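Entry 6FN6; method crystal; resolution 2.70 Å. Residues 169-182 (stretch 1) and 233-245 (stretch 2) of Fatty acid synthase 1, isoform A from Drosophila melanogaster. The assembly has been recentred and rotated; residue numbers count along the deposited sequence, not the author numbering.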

ATOM      1  N   ASN A 169      28.205 -11.188 -23.287  1.00 46.23           N
ATOM      2  CA  ASN A 169      27.494 -11.844 -22.194  1.00 44.03           C
ATOM      3  C   ASN A 169      26.774 -10.801 -21.339  1.00 41.97           C
ATOM      4  O   ASN A 169      27.401 -10.086 -20.559  1.00 40.57           O
ATOM      5  CB  ASN A 169      28.468 -12.666 -21.343  1.00 43.45           C
ATOM      6  CG  ASN A 169      27.771 -13.458 -20.245  1.00 44.04           C
ATOM      7  OD1 ASN A 169      27.048 -12.898 -19.422  1.00 40.45           O
ATOM      8  ND2 ASN A 169      27.998 -14.766 -20.225  1.00 47.11           N
ATOM      9  N   TRP A 170      25.455 -10.724 -21.484  1.00 43.15           N
ATOM     10  CA  TRP A 170      24.663  -9.706 -20.795  1.00 40.44           C
ATOM     11  C   TRP A 170      24.601  -9.930 -19.289  1.00 38.36           C
ATOM     12  O   TRP A 170      24.581  -8.969 -18.522  1.00 37.00           O
ATOM     13  CB  TRP A 170      23.245  -9.658 -21.370  1.00 41.32           C
ATOM     14  CG  TRP A 170      23.186  -9.104 -22.761  1.00 49.17           C
ATOM     15  CD1 TRP A 170      23.284  -9.801 -23.931  1.00 51.57           C
ATOM     16  CD2 TRP A 170      23.025  -7.728 -23.126  1.00 48.96           C
ATOM     17  NE1 TRP A 170      23.188  -8.943 -25.000  1.00 54.07           N
ATOM     18  CE2 TRP A 170      23.029  -7.667 -24.533  1.00 51.24           C
ATOM     19  CE3 TRP A 170      22.875  -6.545 -22.399  1.00 47.79           C
ATOM     20  CZ2 TRP A 170      22.889  -6.465 -25.225  1.00 52.98           C
ATOM     21  CZ3 TRP A 170      22.736  -5.356 -23.089  1.00 49.74           C
ATOM     22  CH2 TRP A 170      22.744  -5.325 -24.487  1.00 50.57           C
ATOM     23  N   ILE A 171      24.560 -11.188 -18.865  1.00 38.36           N
ATOM     24  CA  ILE A 171      24.483 -11.494 -17.441  1.00 36.76           C
ATOM     25  C   ILE A 171      25.712 -10.951 -16.719  1.00 35.72           C
ATOM     26  O   ILE A 171      25.591 -10.202 -15.749  1.00 34.29           O
ATOM     27  CB  ILE A 171      24.323 -13.009 -17.204  1.00 37.42           C
ATOM     28  CG1 ILE A 171      22.986 -13.488 -17.777  1.00 38.52           C
ATOM     29  CG2 ILE A 171      24.437 -13.339 -15.706  1.00 36.08           C
ATOM     30  CD1 ILE A 171      22.795 -14.994 -17.755  1.00 40.44           C
ATOM     31  N   SER A 172      26.896 -11.316 -17.196  1.00 47.91           N
ATOM     32  CA  SER A 172      28.129 -10.877 -16.555  1.00 46.60           C
ATOM     33  C   SER A 172      28.234  -9.358 -16.605  1.00 44.46           C
ATOM     34  O   SER A 172      28.583  -8.718 -15.613  1.00 41.36           O
ATOM     35  CB  SER A 172      29.351 -11.517 -17.218  1.00 49.43           C
ATOM     36  OG  SER A 172      29.690 -10.860 -18.427  1.00 51.93           O
ATOM     37  N   PHE A 173      27.929  -8.785 -17.765  1.00 40.04           N
ATOM     38  CA  PHE A 173      28.073  -7.349 -17.951  1.00 38.75           C
ATOM     39  C   PHE A 173      27.174  -6.562 -17.003  1.00 39.61           C
ATOM     40  O   PHE A 173      27.631  -5.640 -16.326  1.00 40.73           O
ATOM     41  CB  PHE A 173      27.761  -6.959 -19.393  1.00 40.35           C
ATOM     42  CG  PHE A 173      27.744  -5.479 -19.618  1.00 40.48           C
ATOM     43  CD1 PHE A 173      28.923  -4.783 -19.812  1.00 42.27           C
ATOM     44  CD2 PHE A 173      26.549  -4.780 -19.623  1.00 41.01           C
ATOM     45  CE1 PHE A 173      28.912  -3.417 -20.011  1.00 42.20           C
ATOM     46  CE2 PHE A 173      26.533  -3.414 -19.822  1.00 41.34           C
ATOM     47  CZ  PHE A 173      27.715  -2.731 -20.016  1.00 41.22           C
ATOM     48  N   MET A 174      25.895  -6.921 -16.955  1.00 38.62           N
ATOM     49  CA  MET A 174      24.957  -6.224 -16.088  1.00 39.53           C
ATOM     50  C   MET A 174      25.319  -6.454 -14.623  1.00 39.99           C
ATOM     51  O   MET A 174      25.092  -5.586 -13.782  1.00 41.05           O
ATOM     52  CB  MET A 174      23.518  -6.669 -16.374  1.00 41.95           C
ATOM     53  CG  MET A 174      22.943  -6.059 -17.656  1.00 43.23           C
ATOM     54  SD  MET A 174      21.141  -6.130 -17.785  1.00 40.30           S
ATOM     55  CE  MET A 174      20.868  -7.891 -17.986  1.00 40.44           C
ATOM     56  N   ASP A 175      25.890  -7.615 -14.315  1.00 38.94           N
ATOM     57  CA  ASP A 175      26.328  -7.894 -12.949  1.00 37.08           C
ATOM     58  C   ASP A 175      27.444  -6.941 -12.525  1.00 36.72           C
ATOM     59  O   ASP A 175      27.431  -6.425 -11.412  1.00 33.25           O
ATOM     60  CB  ASP A 175      26.805  -9.339 -12.810  1.00 38.30           C
ATOM     61  CG  ASP A 175      27.155  -9.700 -11.377  1.00 39.13           C
ATOM     62  OD1 ASP A 175      26.347  -9.411 -10.472  1.00 39.48           O
ATOM     63  OD2 ASP A 175      28.242 -10.271 -11.151  1.00 42.12           O
ATOM     64  N   THR A 176      28.410  -6.709 -13.410  1.00 39.10           N
ATOM     65  CA  THR A 176      29.519  -5.811 -13.097  1.00 36.60           C
ATOM     66  C   THR A 176      29.015  -4.389 -12.850  1.00 35.82           C
ATOM     67  O   THR A 176      29.658  -3.613 -12.146  1.00 33.07           O
ATOM     68  CB  THR A 176      30.586  -5.798 -14.215  1.00 34.98           C
ATOM     69  OG1 THR A 176      29.974  -5.498 -15.474  1.00 37.70           O
ATOM     70  CG2 THR A 176      31.285  -7.144 -14.296  1.00 32.91           C
ATOM     71  N   MET A 177      27.873  -4.046 -13.440  1.00 41.00           N
ATOM     72  CA  MET A 177      27.234  -2.763 -13.158  1.00 41.76           C
ATOM     73  C   MET A 177      26.769  -2.711 -11.700  1.00 41.53           C
ATOM     74  O   MET A 177      26.844  -1.668 -11.055  1.00 41.31           O
ATOM     75  CB  MET A 177      26.049  -2.520 -14.094  1.00 43.73           C
ATOM     76  CG  MET A 177      26.421  -2.437 -15.568  1.00 45.16           C
ATOM     77  SD  MET A 177      25.007  -2.092 -16.641  1.00 48.26           S
ATOM     78  CE  MET A 177      24.524  -0.471 -16.058  1.00 49.04           C
ATOM     79  N   LEU A 178      26.280  -3.838 -11.189  1.00 38.42           N
ATOM     80  CA  LEU A 178      25.866  -3.920  -9.791  1.00 38.31           C
ATOM     81  C   LEU A 178      27.082  -3.939  -8.873  1.00 32.70           C
ATOM     82  O   LEU A 178      27.074  -3.333  -7.801  1.00 30.25           O
ATOM     83  CB  LEU A 178      25.010  -5.164  -9.544  1.00 40.53           C
ATOM     84  CG  LEU A 178      23.781  -5.350 -10.435  1.00 41.44           C
ATOM     85  CD1 LEU A 178      22.936  -6.508  -9.927  1.00 40.75           C
ATOM     86  CD2 LEU A 178      22.959  -4.074 -10.516  1.00 41.36           C
ATOM     87  N   GLN A 179      28.126  -4.645  -9.295  1.00 34.72           N
ATOM     88  CA  GLN A 179      29.379  -4.657  -8.558  1.00 34.85           C
ATOM     89  C   GLN A 179      29.872  -3.227  -8.401  1.00 33.27           C
ATOM     90  O   GLN A 179      30.305  -2.815  -7.326  1.00 32.92           O
ATOM     91  CB  GLN A 179      30.433  -5.503  -9.272  1.00 35.26           C
ATOM     92  CG  GLN A 179      30.066  -6.961  -9.444  1.00 33.46           C
ATOM     93  CD  GLN A 179      31.130  -7.726 -10.203  1.00 33.50           C
ATOM     94  OE1 GLN A 179      32.197  -7.191 -10.500  1.00 30.64           O
ATOM     95  NE2 GLN A 179      30.844  -8.981 -10.525  1.00 35.50           N
ATOM     96  N   PHE A 180      29.808  -2.479  -9.493  1.00 32.79           N
ATOM     97  CA  PHE A 180      30.323  -1.120  -9.521  1.00 33.58           C
ATOM     98  C   PHE A 180      29.593  -0.217  -8.536  1.00 36.49           C
ATOM     99  O   PHE A 180      30.203   0.642  -7.896  1.00 34.75           O
ATOM    100  CB  PHE A 180      30.218  -0.543 -10.933  1.00 32.56           C
ATOM    101  CG  PHE A 180      30.815   0.822 -11.063  1.00 30.95           C
ATOM    102  CD1 PHE A 180      32.179   0.981 -11.235  1.00 32.73           C
ATOM    103  CD2 PHE A 180      30.014   1.946 -11.004  1.00 30.16           C
ATOM    104  CE1 PHE A 180      32.732   2.238 -11.347  1.00 33.43           C
ATOM    105  CE2 PHE A 180      30.559   3.204 -11.117  1.00 31.92           C
ATOM    106  CZ  PHE A 180      31.919   3.352 -11.289  1.00 33.95           C
ATOM    107  N   SER A 181      28.284  -0.406  -8.426  1.00 44.68           N
ATOM    108  CA  SER A 181      27.467   0.378  -7.506  1.00 47.95           C
ATOM    109  C   SER A 181      27.797   0.041  -6.056  1.00 45.70           C
ATOM    110  O   SER A 181      27.706   0.890  -5.172  1.00 43.36           O
ATOM    111  CB  SER A 181      25.985   0.131  -7.777  1.00 49.95           C
ATOM    112  OG  SER A 181      25.169   0.946  -6.954  1.00 52.45           O
ATOM    113  N   ILE A 182      28.189  -1.205  -5.820  1.00 42.86           N
ATOM    114  CA  ILE A 182      28.495  -1.664  -4.475  1.00 45.83           C
ATOM    115  C   ILE A 182      29.829  -1.082  -4.015  1.00 43.70           C
ATOM    116  O   ILE A 182      30.047  -0.895  -2.817  1.00 42.29           O
ATOM    117  CB  ILE A 182      28.496  -3.209  -4.414  1.00 51.66           C
ATOM    118  CG1 ILE A 182      27.069  -3.742  -4.566  1.00 54.30           C
ATOM    119  CG2 ILE A 182      29.101  -3.708  -3.105  1.00 52.56           C
ATOM    120  CD1 ILE A 182      26.986  -5.228  -4.881  1.00 56.73           C
TER
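Stretch 2, residues 233-245: VIKSAGVELRGLK

No hydrogen bond links the two stretches, although a helix packs here on a hairpin and 579 Å² of surface is buried between them, both sides summed; with hydrogens placed, every cross-stretch contact is one of packing. Polar atoms do enter it: the methyl CE of Met177 lies 3.6 Å from Ile234 O and 3.7 Å from Ser236 N, so a side chain of the helix rests directly on strand backbone.

Stretch 2 folds back on itself. Strand 233-236 and the strand beginning at Val239 are joined by a type II' turn from Ser236 to Val239, in which Ala237 takes phi/psi of 54/-118° and Gly238 -88/-5°. Paired backbone bonds fix the register: Ile234 N to Leu241 O and Leu241 N to Ile234 O, both 2.8 Å, then Ser236 N to Val239 O at 3.0 Å and Val239 N to Ser236 O at 3.1 Å. Because the strands run antiparallel, helix 170-182 meets them in different senses. Its axis crosses strand 233-236 at 137°, with a closest approach of 9.2 Å, and strand 239-242 at -41°, at 10.2 Å. In the backbone register, Met177 CA lies 6.9 Å from Ile234 CA, and Met174 CA lies 7.5 Å from Val239 CA.

Strand alternation selects the face. Ile234, Ser236, Val239 and Leu241 direct CA-to-CB toward the helix, whereas Lys235 and Glu240 point away and form a salt bridge, Lys235 NZ to Glu240 OE1, at 2.8 Å.

Met177 is the centre of the contact, with 99 Å² covered, the largest share of any residue. Its SD lies 3.6 Å from Val239 CG1, and its CE is 4.0 Å from both Ile234 CG2 and Leu241 CD1. Val239 is also approached from earlier helical turns: Met174 SD is 4.0 Å from its CG1, while Trp170 CZ3 and Phe173 CE2 lie 3.8 and 3.9 Å from its CG2. Both aromatic rings meet that methyl at their edges, near the ring planes, so neither contact is a face-on stack. Phe173 CZ also reaches Ser236 OG, at 3.4 Å.

Further along the helix, Leu178 CD2 touches Leu241 CD1 at 3.8 Å and Leu244 CD2 at 4.0 Å. Leu244 follows the corner at Gly243, whose positive phi (61°) favours glycine, and the CA-to-CB bond of Leu244 points toward the helix. Ser181 fits closely here: its CB is 3.3 Å from Ile234 CD1, and its OG is 3.6 Å from Leu244 CD2.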

ATOM      1  N   VAL A 233      21.280   6.337 -10.180  1.00 36.62           N
ATOM      2  CA  VAL A 233      21.259   5.667 -11.475  1.00 36.97           C
ATOM      3  C   VAL A 233      22.632   5.094 -11.824  1.00 34.12           C
ATOM      4  O   VAL A 233      23.657   5.743 -11.624  1.00 34.20           O
ATOM      5  CB  VAL A 233      20.777   6.630 -12.584  1.00 36.24           C
ATOM      6  CG1 VAL A 233      20.819   5.950 -13.951  1.00 36.82           C
ATOM      7  CG2 VAL A 233      19.376   7.126 -12.285  1.00 37.06           C
ATOM      8  N   ILE A 234      22.635   3.864 -12.328  1.00 38.91           N
ATOM      9  CA  ILE A 234      23.838   3.245 -12.867  1.00 38.77           C
ATOM     10  C   ILE A 234      23.637   3.120 -14.371  1.00 40.85           C
ATOM     11  O   ILE A 234      22.747   2.398 -14.821  1.00 45.80           O
ATOM     12  CB  ILE A 234      24.116   1.866 -12.236  1.00 36.58           C
ATOM     13  CG1 ILE A 234      24.067   1.928 -10.709  1.00 37.45           C
ATOM     14  CG2 ILE A 234      25.474   1.343 -12.674  1.00 36.70           C
ATOM     15  CD1 ILE A 234      23.617   0.625 -10.084  1.00 38.39           C
ATOM     16  N   LYS A 235      24.464   3.809 -15.151  1.00 38.52           N
ATOM     17  CA  LYS A 235      24.296   3.819 -16.599  1.00 41.16           C
ATOM     18  C   LYS A 235      25.562   3.405 -17.345  1.00 43.08           C
ATOM     19  O   LYS A 235      26.637   3.967 -17.132  1.00 40.61           O
ATOM     20  CB  LYS A 235      23.854   5.207 -17.062  1.00 42.71           C
ATOM     21  CG  LYS A 235      23.354   5.238 -18.494  1.00 47.59           C
ATOM     22  CD  LYS A 235      22.646   6.541 -18.819  1.00 50.76           C
ATOM     23  CE  LYS A 235      22.179   6.565 -20.268  1.00 55.17           C
ATOM     24  NZ  LYS A 235      21.314   5.397 -20.613  1.00 56.34           N
ATOM     25  N   SER A 236      25.423   2.411 -18.219  1.00 43.44           N
ATOM     26  CA  SER A 236      26.523   1.983 -19.070  1.00 44.35           C
ATOM     27  C   SER A 236      25.995   1.491 -20.413  1.00 46.63           C
ATOM     28  O   SER A 236      25.286   0.488 -20.480  1.00 45.39           O
ATOM     29  CB  SER A 236      27.342   0.887 -18.389  1.00 40.18           C
ATOM     30  OG  SER A 236      28.435   0.493 -19.203  1.00 40.44           O
ATOM     31  N   ALA A 237      26.350   2.208 -21.476  1.00 52.90           N
ATOM     32  CA  ALA A 237      25.932   1.858 -22.827  1.00 55.49           C
ATOM     33  C   ALA A 237      24.409   1.716 -22.914  1.00 56.22           C
ATOM     34  O   ALA A 237      23.682   2.681 -22.676  1.00 55.97           O
ATOM     35  CB  ALA A 237      26.627   0.574 -23.275  1.00 56.85           C
ATOM     36  N   GLY A 238      23.928   0.523 -23.254  1.00 59.15           N
ATOM     37  CA  GLY A 238      22.512   0.314 -23.501  1.00 59.47           C
ATOM     38  C   GLY A 238      21.699  -0.025 -22.268  1.00 55.99           C
ATOM     39  O   GLY A 238      20.475  -0.131 -22.339  1.00 58.08           O
ATOM     40  N   VAL A 239      22.379  -0.202 -21.141  1.00 50.69           N
ATOM     41  CA  VAL A 239      21.719  -0.574 -19.896  1.00 50.04           C
ATOM     42  C   VAL A 239      21.635   0.634 -18.966  1.00 49.08           C
ATOM     43  O   VAL A 239      22.622   1.334 -18.748  1.00 48.24           O
ATOM     44  CB  VAL A 239      22.444  -1.750 -19.207  1.00 49.28           C
ATOM     45  CG1 VAL A 239      21.672  -2.209 -17.973  1.00 48.85           C
ATOM     46  CG2 VAL A 239      22.635  -2.910 -20.178  1.00 50.37           C
ATOM     47  N   GLU A 240      20.447   0.876 -18.428  1.00 58.37           N
ATOM     48  CA  GLU A 240      20.239   1.964 -17.480  1.00 57.19           C
ATOM     49  C   GLU A 240      19.462   1.454 -16.266  1.00 55.19           C
ATOM     50  O   GLU A 240      18.330   0.989 -16.397  1.00 53.90           O
ATOM     51  CB  GLU A 240      19.495   3.118 -18.152  1.00 58.45           C
ATOM     52  CG  GLU A 240      19.481   4.401 -17.349  1.00 49.00           C
ATOM     53  CD  GLU A 240      18.640   5.485 -17.997  1.00 50.02           C
ATOM     54  OE1 GLU A 240      19.103   6.086 -18.988  1.00 50.40           O
ATOM     55  OE2 GLU A 240      17.519   5.738 -17.512  1.00 50.51           O
ATOM     56  N   LEU A 241      20.075   1.544 -15.091  1.00 50.86           N
ATOM     57  CA  LEU A 241      19.484   0.996 -13.872  1.00 47.06           C
ATOM     58  C   LEU A 241      19.171   2.092 -12.855  1.00 46.72           C
ATOM     59  O   LEU A 241      20.061   2.818 -12.419  1.00 45.85           O
ATOM     60  CB  LEU A 241      20.420  -0.045 -13.252  1.00 46.12           C
ATOM     61  CG  LEU A 241      20.809  -1.204 -14.177  1.00 46.53           C
ATOM     62  CD1 LEU A 241      21.848  -2.097 -13.522  1.00 45.55           C
ATOM     63  CD2 LEU A 241      19.584  -2.020 -14.584  1.00 47.89           C
ATOM     64  N   ARG A 242      17.896   2.209 -12.489  1.00 47.57           N
ATOM     65  CA  ARG A 242      17.452   3.232 -11.547  1.00 47.56           C
ATOM     66  C   ARG A 242      16.971   2.612 -10.236  1.00 47.51           C
ATOM     67  O   ARG A 242      16.405   1.519 -10.230  1.00 48.05           O
ATOM     68  CB  ARG A 242      16.323   4.068 -12.158  1.00 48.78           C
ATOM     69  CG  ARG A 242      16.581   4.533 -13.583  1.00 49.15           C
ATOM     70  CD  ARG A 242      15.460   5.432 -14.072  1.00 50.36           C
ATOM     71  NE  ARG A 242      15.433   5.545 -15.528  1.00 62.67           N
ATOM     72  CZ  ARG A 242      14.522   6.233 -16.210  1.00 61.15           C
ATOM     73  NH1 ARG A 242      13.555   6.875 -15.568  1.00 60.49           N
ATOM     74  NH2 ARG A 242      14.575   6.276 -17.534  1.00 60.45           N
ATOM     75  N   GLY A 243      17.202   3.312  -9.129  1.00 47.01           N
ATOM     76  CA  GLY A 243      16.662   2.918  -7.841  1.00 47.18           C
ATOM     77  C   GLY A 243      17.107   1.561  -7.327  1.00 46.61           C
ATOM     78  O   GLY A 243      16.284   0.756  -6.894  1.00 47.34           O
ATOM     79  N   LEU A 244      18.408   1.303  -7.366  1.00 45.76           N
ATOM     80  CA  LEU A 244      18.946   0.046  -6.858  1.00 45.17           C
ATOM     81  C   LEU A 244      18.925   0.019  -5.329  1.00 44.89           C
ATOM     82  O   LEU A 244      19.311   0.988  -4.677  1.00 45.92           O
ATOM     83  CB  LEU A 244      20.369  -0.178  -7.378  1.00 62.85           C
ATOM     84  CG  LEU A 244      21.105  -1.408  -6.843  1.00 59.97           C
ATOM     85  CD1 LEU A 244      20.329  -2.686  -7.142  1.00 60.12           C
ATOM     86  CD2 LEU A 244      22.501  -1.490  -7.436  1.00 56.90           C
ATOM     87  N   LYS A 245      18.432  -1.082  -4.769  1.00 44.96           N
ATOM     88  CA  LYS A 245      18.432  -1.291  -3.325  1.00 44.80           C
ATOM     89  C   LYS A 245      19.143  -2.596  -2.977  1.00 44.15           C
ATOM     90  O   LYS A 245      18.784  -3.660  -3.478  1.00 44.68           O
ATOM     91  CB  LYS A 245      17.005  -1.321  -2.766  1.00 52.57           C
ATOM     92  CG  LYS A 245      16.195  -0.051  -2.979  1.00 63.12           C
ATOM     93  CD  LYS A 245      16.493   1.005  -1.924  1.00 68.56           C
ATOM     94  CE  LYS A 245      15.428   2.095  -1.918  1.00 74.08           C
ATOM     95  NZ  LYS A 245      15.365   2.830  -3.210  1.00 77.68           N
TER